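Local coordinates for enoyl-CoA hydratase/carnithine racemase (Magnetospirillum magneticum, PDB 4NEK) that probably acts on enoyl-CoA thioesters as a member of the crotonase family, perhaps as an isomerase that moves a double bond from position 3 to position 2, at the interface of chains A and B. Coordinates in Å, arbitrary orientation; residue numbers count along the deposited sequence, not the author numbering. Chains: chain A/B, Enoyl-CoA hydratase/carnithine racemase.

Helix 198-208 of chain A runs through contacts 1 and 3, whose C-alpha centres lie about 10 Å apart, and helix 149-156 of chain B contributes to all three. Contact 1 sits in the middle: it is about 9 Å from contact 2, with which it shares A:Cys113 and A:Asp114, while contacts 2 and 3 are about 18 Å apart. The character changes along this line, from backbone carbonyls holding an arginine, through a histidine-carboxylate bond, to aliphatic packing. The interface between these chains is not an exact two-fold, and the deposited assembly holds six copies, which would suit the trimer-based hexamers common among crotonases.

Contact 1: the interface of chains A and B. Residues chain A 113-114, 205, 208-209; chain B 140, 144, 149, 157.
The imidazole of B:His149 has A:Asp114 at its edge, in the ring plane, while aliphatic groups of chain A approach its rim from either side. The methyl CE of A:Met208 comes in obliquely outside the ND1-CE1 edge, 3.5 Å from ND1. From the other side of the plane, CG of A:Lys209 reaches the CE1 corner at 3.8 Å; neither group lies over the ring. At the edge, B:His149 NE2 donates to carboxylate oxygen A:Asp114 OD1 at 2.8 Å, nearly straight at 166°. The bond meets OD1 on its anti side, and the carboxylate plane is turned 55° from the ring. The other oxygen, OD2, gives its syn lone pair to A:Lys205 NZ, a salt bridge of 2.8 Å within chain A. With CG anti to the backbone N (174°), the extended lysine carries NZ to OD2 and may hold the carboxylate in place. Beside the carboxylate, CE of B:Met157 packs 4.0 Å from A:Asp114 CG, and its CG lies 3.9 Å from SE of A:Met208; both methionines are selenomethionine. Losing the ring to an alanine here would probably leave A:Asp114 OD1 without its donor from chain B and open a gap between A:Met208 CE and A:Lys209 CG. A water joins the backbone oxygens of A:Met208 and B:Ser140. In the fold, the start of helix 149-156 meets the C-terminal end of helix 198-208 and the loop before strand 115-118.

Contact 2: the interface of chains A and B. Residues chain A 110-114, 116, 171-172; chain B 150.
B:Arg150 reaches into chain A and is held by main-chain oxygens. NE and NH2 converge on one acceptor, the carbonyl oxygen of A:Gly171, gripping it side-on: NE is 2.9 Å from that O, in the carbonyl plane, while NH2 makes the longer bond, 3.3 Å to the same A:Gly171 O, tilted from that plane. From another edge of the guanidinium, NH1 donates to A:Cys113 O at 3.0 Å, with the acceptor lying in the guanidinium plane and the bond bent to 153° at the hydrogen. A further approach of NH1 to A:Pro111 O is weak because of its poor angle. Carbonyls at two edges should keep the flat group from turning and may, with their partial negative charge, offset its positive charge. Apolar contacts complete the fit. CA of A:Pro111 lies 3.8 Å from CZ, above the guanidinium plane but displaced towards the NH1 side, and the methylene CD packs 3.7 Å from CG2 of A:Val116, the two chains running parallel. Bends at chi2 (139°) and chi3 (-55°) place the guanidinium between A:Gly171 O and A:Cys113 O. In the fold, B:Arg150 leaves the first turn of helix 149-156 and enters a cleft formed by 3-10 helix 110-112, the loop leading to strand 115-118, and the loop of A:Gly171 and A:Leu172 between helix 164-169 and strand 175-176.

Contact 3: the interface of chains A and B. Residues chain A 200, 204, 207; chain B 129, 133-135, 156.
Carbons of two chain A isoleucines close on the backbone carbonyl oxygen of B:Ile133: CG2 of A:Ile200 lies 3.4 Å from that O, and CD1 of A:Ile204 also touches it, at 3.7 Å. These are van der Waals contacts, and the side-chain contacts of the patch are mainly aliphatic. A:Ile204 is the centre of it, with more of its own surface buried by chain B (50 Å²) than the other residues here. Its longer branch does most of the touching: CG1 rests on the ring methylene CD of B:Pro135 at 3.7 Å, the side chain and the proline crossing at a slant, and on CG1 of B:Val134 at 3.9 Å, where the two side chains run antiparallel, side by side. With chi2 at 177° the branch is stretched out, which carries CD1 on to CD1 of B:Ile129 while it still touches the proline ring. The same B:Ile129 methyl also meets CG2 of A:Ile200, packing against both isoleucines over the groove where they touch, one helical turn apart on helix 198-208. A:Leu207 covers the flank more loosely, its CD1 being 4.3 Å from B:Val134 CB. On chain B the surface is built from 3-10 helix 128-131, the extended stretch of B:Ile133 to B:Pro135, and the end of helix 149-156. There the shorter branch of the central isoleucine faces the helix end, with A:Ile204 CG2 lying 4.1 Å from the backbone oxygen O of B:Leu156.

Contact 1: the interface of chains A and B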
# COMPACT_ATOMS: atom_id res chain seq x y z
N CYS A 113 -8.44 -2.27 -22.32
CA CYS A 113 -7.65 -3.44 -22.38
C CYS A 113 -7.99 -4.39 -21.22
O CYS A 113 -8.49 -3.99 -20.21
CB CYS A 113 -6.20 -3.08 -22.40
SG CYS A 113 -5.78 -2.10 -23.88
N ASP A 114 -7.77 -5.68 -21.44
CA ASP A 114 -8.07 -6.69 -20.45
C ASP A 114 -6.89 -6.91 -19.51
O ASP A 114 -7.11 -7.11 -18.34
CB ASP A 114 -8.46 -7.97 -21.14
CG ASP A 114 -9.70 -7.77 -22.05
OD1 ASP A 114 -10.80 -7.59 -21.50
OD2 ASP A 114 -9.54 -7.73 -23.30
N LYS A 205 -15.57 -12.23 -21.03
CA LYS A 205 -15.26 -10.85 -21.25
C LYS A 205 -16.55 -10.07 -21.45
O LYS A 205 -16.71 -8.98 -20.90
CB LYS A 205 -14.32 -10.68 -22.43
CG LYS A 205 -14.09 -9.23 -22.77
CD LYS A 205 -12.93 -9.07 -23.72
CE LYS A 205 -12.93 -7.64 -24.21
NZ LYS A 205 -11.73 -7.27 -24.99
N MSE A 208 -18.34 -9.54 -18.20
CA MSE A 208 -17.60 -8.59 -17.37
C MSE A 208 -17.87 -7.20 -17.82
O MSE A 208 -17.92 -6.30 -17.02
CB MSE A 208 -16.08 -8.80 -17.45
CG MSE A 208 -15.68 -10.01 -16.61
SE MSE A 208 -13.75 -10.39 -16.95
CE MSE A 208 -12.98 -8.98 -15.79
N LYS A 209 -18.02 -7.01 -19.12
CA LYS A 209 -18.20 -5.67 -19.68
C LYS A 209 -19.65 -5.29 -19.88
O LYS A 209 -19.93 -4.23 -20.38
CB LYS A 209 -17.44 -5.57 -20.99
CG LYS A 209 -15.94 -5.66 -20.71
CD LYS A 209 -15.08 -5.50 -21.94
CE LYS A 209 -15.16 -4.09 -22.49
NZ LYS A 209 -14.09 -3.86 -23.49
N SER B 140 -19.07 -11.87 -12.40
CA SER B 140 -18.83 -11.08 -13.61
C SER B 140 -19.13 -9.59 -13.42
O SER B 140 -18.67 -8.76 -14.17
CB SER B 140 -19.65 -11.60 -14.80
OG SER B 140 -21.05 -11.35 -14.65
N PRO B 144 -15.22 -7.06 -11.30
CA PRO B 144 -14.78 -5.84 -11.98
C PRO B 144 -15.12 -4.59 -11.20
O PRO B 144 -14.30 -3.67 -11.15
CB PRO B 144 -15.51 -5.85 -13.30
CG PRO B 144 -15.88 -7.28 -13.52
CD PRO B 144 -16.12 -7.87 -12.15
N HIS B 149 -11.36 -3.69 -14.05
CA HIS B 149 -11.47 -4.72 -15.06
C HIS B 149 -10.18 -5.56 -15.23
O HIS B 149 -10.23 -6.76 -15.41
CB HIS B 149 -11.87 -4.11 -16.39
CG HIS B 149 -12.02 -5.12 -17.47
ND1 HIS B 149 -13.12 -5.94 -17.56
CD2 HIS B 149 -11.18 -5.51 -18.45
CE1 HIS B 149 -12.98 -6.75 -18.59
NE2 HIS B 149 -11.79 -6.53 -19.12
N MSE B 157 -10.31 -14.26 -16.31
CA MSE B 157 -9.94 -14.60 -17.66
C MSE B 157 -8.68 -15.43 -17.69
O MSE B 157 -8.62 -16.42 -18.41
CB MSE B 157 -9.85 -13.34 -18.48
CG MSE B 157 -11.25 -12.74 -18.74
SE MSE B 157 -11.14 -11.00 -19.75
CE MSE B 157 -10.21 -11.64 -21.34
O HOH W 1 -20.16 -6.18 -15.21

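Contact 2: the interface of chains A and B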
# COMPACT_ATOMS: atom_id res chain seq x y z
N LEU A 110 -6.29 2.45 -22.33
CA LEU A 110 -5.95 1.33 -21.48
C LEU A 110 -7.10 0.73 -20.71
O LEU A 110 -7.11 -0.48 -20.43
CB LEU A 110 -4.86 1.74 -20.53
CG LEU A 110 -3.60 2.22 -21.26
CD1 LEU A 110 -2.53 2.65 -20.25
CD2 LEU A 110 -3.03 1.17 -22.16
N PRO A 111 -8.10 1.52 -20.39
CA PRO A 111 -9.23 0.90 -19.68
C PRO A 111 -10.02 -0.06 -20.52
O PRO A 111 -10.78 -0.86 -19.98
CB PRO A 111 -10.11 2.09 -19.32
CG PRO A 111 -9.14 3.22 -19.18
CD PRO A 111 -8.08 2.98 -20.23
N HIS A 112 -9.86 -0.00 -21.84
CA HIS A 112 -10.49 -0.98 -22.68
C HIS A 112 -9.67 -2.24 -22.84
O HIS A 112 -10.13 -3.15 -23.48
CB HIS A 112 -10.75 -0.35 -24.04
CG HIS A 112 -11.51 0.92 -23.93
ND1 HIS A 112 -12.81 0.96 -23.47
CD2 HIS A 112 -11.13 2.21 -24.09
CE1 HIS A 112 -13.22 2.21 -23.44
NE2 HIS A 112 -12.22 2.99 -23.82
N CYS A 113 -8.44 -2.27 -22.32
CA CYS A 113 -7.65 -3.44 -22.38
C CYS A 113 -7.99 -4.39 -21.22
O CYS A 113 -8.49 -3.99 -20.21
CB CYS A 113 -6.20 -3.08 -22.40
SG CYS A 113 -5.78 -2.10 -23.88
N ASP A 114 -7.77 -5.68 -21.44
CA ASP A 114 -8.07 -6.69 -20.45
C ASP A 114 -6.89 -6.91 -19.51
O ASP A 114 -7.11 -7.11 -18.34
CB ASP A 114 -8.46 -7.97 -21.14
CG ASP A 114 -9.70 -7.77 -22.05
OD1 ASP A 114 -10.80 -7.59 -21.50
OD2 ASP A 114 -9.54 -7.73 -23.30
N VAL A 116 -2.78 -5.11 -18.87
CA VAL A 116 -1.84 -4.07 -19.22
C VAL A 116 -0.61 -4.12 -18.31
O VAL A 116 -0.76 -4.21 -17.11
CB VAL A 116 -2.45 -2.70 -19.02
CG1 VAL A 116 -1.47 -1.63 -19.42
CG2 VAL A 116 -3.72 -2.55 -19.83
N GLY A 171 -5.83 0.40 -10.63
CA GLY A 171 -6.23 -0.71 -11.50
C GLY A 171 -6.23 -0.41 -13.00
O GLY A 171 -6.88 -1.10 -13.82
N LEU A 172 -5.48 0.60 -13.37
CA LEU A 172 -5.29 0.89 -14.76
C LEU A 172 -4.36 -0.13 -15.38
O LEU A 172 -4.42 -0.35 -16.57
CB LEU A 172 -4.74 2.29 -14.93
CG LEU A 172 -4.73 2.83 -16.34
CD1 LEU A 172 -6.14 3.01 -16.92
CD2 LEU A 172 -4.02 4.19 -16.34
N ARG B 150 -9.03 -4.91 -15.12
CA ARG B 150 -7.80 -5.61 -15.36
C ARG B 150 -7.43 -6.57 -14.27
O ARG B 150 -6.94 -7.65 -14.56
CB ARG B 150 -6.67 -4.64 -15.66
CG ARG B 150 -6.77 -4.24 -17.14
CD ARG B 150 -6.51 -2.80 -17.37
NE ARG B 150 -7.36 -1.97 -16.57
CZ ARG B 150 -8.59 -1.65 -16.88
NH1 ARG B 150 -9.17 -2.12 -17.99
NH2 ARG B 150 -9.25 -0.86 -16.07

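Contact 3: the interface of chains A and B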
# COMPACT_ATOMS: atom_id res chain seq x y z
N ILE A 200 -15.65 -19.61 -24.79
CA ILE A 200 -15.97 -19.30 -23.41
C ILE A 200 -15.33 -17.98 -22.94
O ILE A 200 -15.98 -17.14 -22.29
CB ILE A 200 -15.43 -20.36 -22.46
CG1 ILE A 200 -15.85 -21.75 -22.91
CG2 ILE A 200 -15.90 -20.08 -21.05
CD1 ILE A 200 -17.34 -21.93 -23.07
N ILE A 204 -17.02 -14.65 -21.17
CA ILE A 204 -16.61 -14.10 -19.88
C ILE A 204 -16.33 -12.60 -20.00
O ILE A 204 -16.80 -11.81 -19.20
CB ILE A 204 -15.40 -14.85 -19.32
CG1 ILE A 204 -15.86 -16.24 -18.89
CG2 ILE A 204 -14.83 -14.11 -18.11
CD1 ILE A 204 -14.74 -17.12 -18.37
N LEU A 207 -19.60 -10.72 -20.44
CA LEU A 207 -20.32 -10.55 -19.18
C LEU A 207 -19.65 -9.49 -18.29
O LEU A 207 -20.31 -8.62 -17.72
CB LEU A 207 -20.38 -11.87 -18.45
CG LEU A 207 -21.41 -12.86 -19.01
CD1 LEU A 207 -21.11 -14.22 -18.44
CD2 LEU A 207 -22.83 -12.44 -18.72
N ILE B 129 -12.90 -20.43 -16.14
CA ILE B 129 -12.36 -20.50 -17.49
C ILE B 129 -11.60 -21.79 -17.75
O ILE B 129 -11.63 -22.33 -18.87
CB ILE B 129 -11.44 -19.30 -17.81
CG1 ILE B 129 -10.96 -19.32 -19.26
CG2 ILE B 129 -10.23 -19.25 -16.91
CD1 ILE B 129 -12.08 -19.38 -20.30
N ILE B 133 -16.15 -23.06 -18.41
CA ILE B 133 -17.40 -22.45 -18.02
C ILE B 133 -17.22 -20.97 -17.65
O ILE B 133 -16.12 -20.46 -17.64
CB ILE B 133 -18.05 -23.24 -16.89
CG1 ILE B 133 -17.15 -23.27 -15.67
CG2 ILE B 133 -18.30 -24.67 -17.36
CD1 ILE B 133 -17.78 -23.96 -14.47
N VAL B 134 -18.33 -20.32 -17.34
CA VAL B 134 -18.31 -18.94 -16.95
C VAL B 134 -18.57 -18.75 -15.46
O VAL B 134 -19.05 -19.64 -14.77
CB VAL B 134 -19.35 -18.11 -17.73
CG1 VAL B 134 -19.12 -18.29 -19.24
CG2 VAL B 134 -20.78 -18.44 -17.31
N PRO B 135 -18.22 -17.57 -14.96
CA PRO B 135 -18.38 -17.30 -13.55
C PRO B 135 -19.82 -17.11 -13.20
O PRO B 135 -20.64 -16.66 -14.00
CB PRO B 135 -17.66 -15.97 -13.36
CG PRO B 135 -16.78 -15.82 -14.52
CD PRO B 135 -17.51 -16.48 -15.64
N LEU B 156 -10.58 -13.91 -13.54
CA LEU B 156 -11.63 -14.54 -14.29
C LEU B 156 -11.22 -14.98 -15.67
O LEU B 156 -11.76 -15.98 -16.18
CB LEU B 156 -12.80 -13.59 -14.42
CG LEU B 156 -13.43 -13.13 -13.10
CD1 LEU B 156 -14.64 -12.26 -13.35
CD2 LEU B 156 -13.84 -14.31 -12.23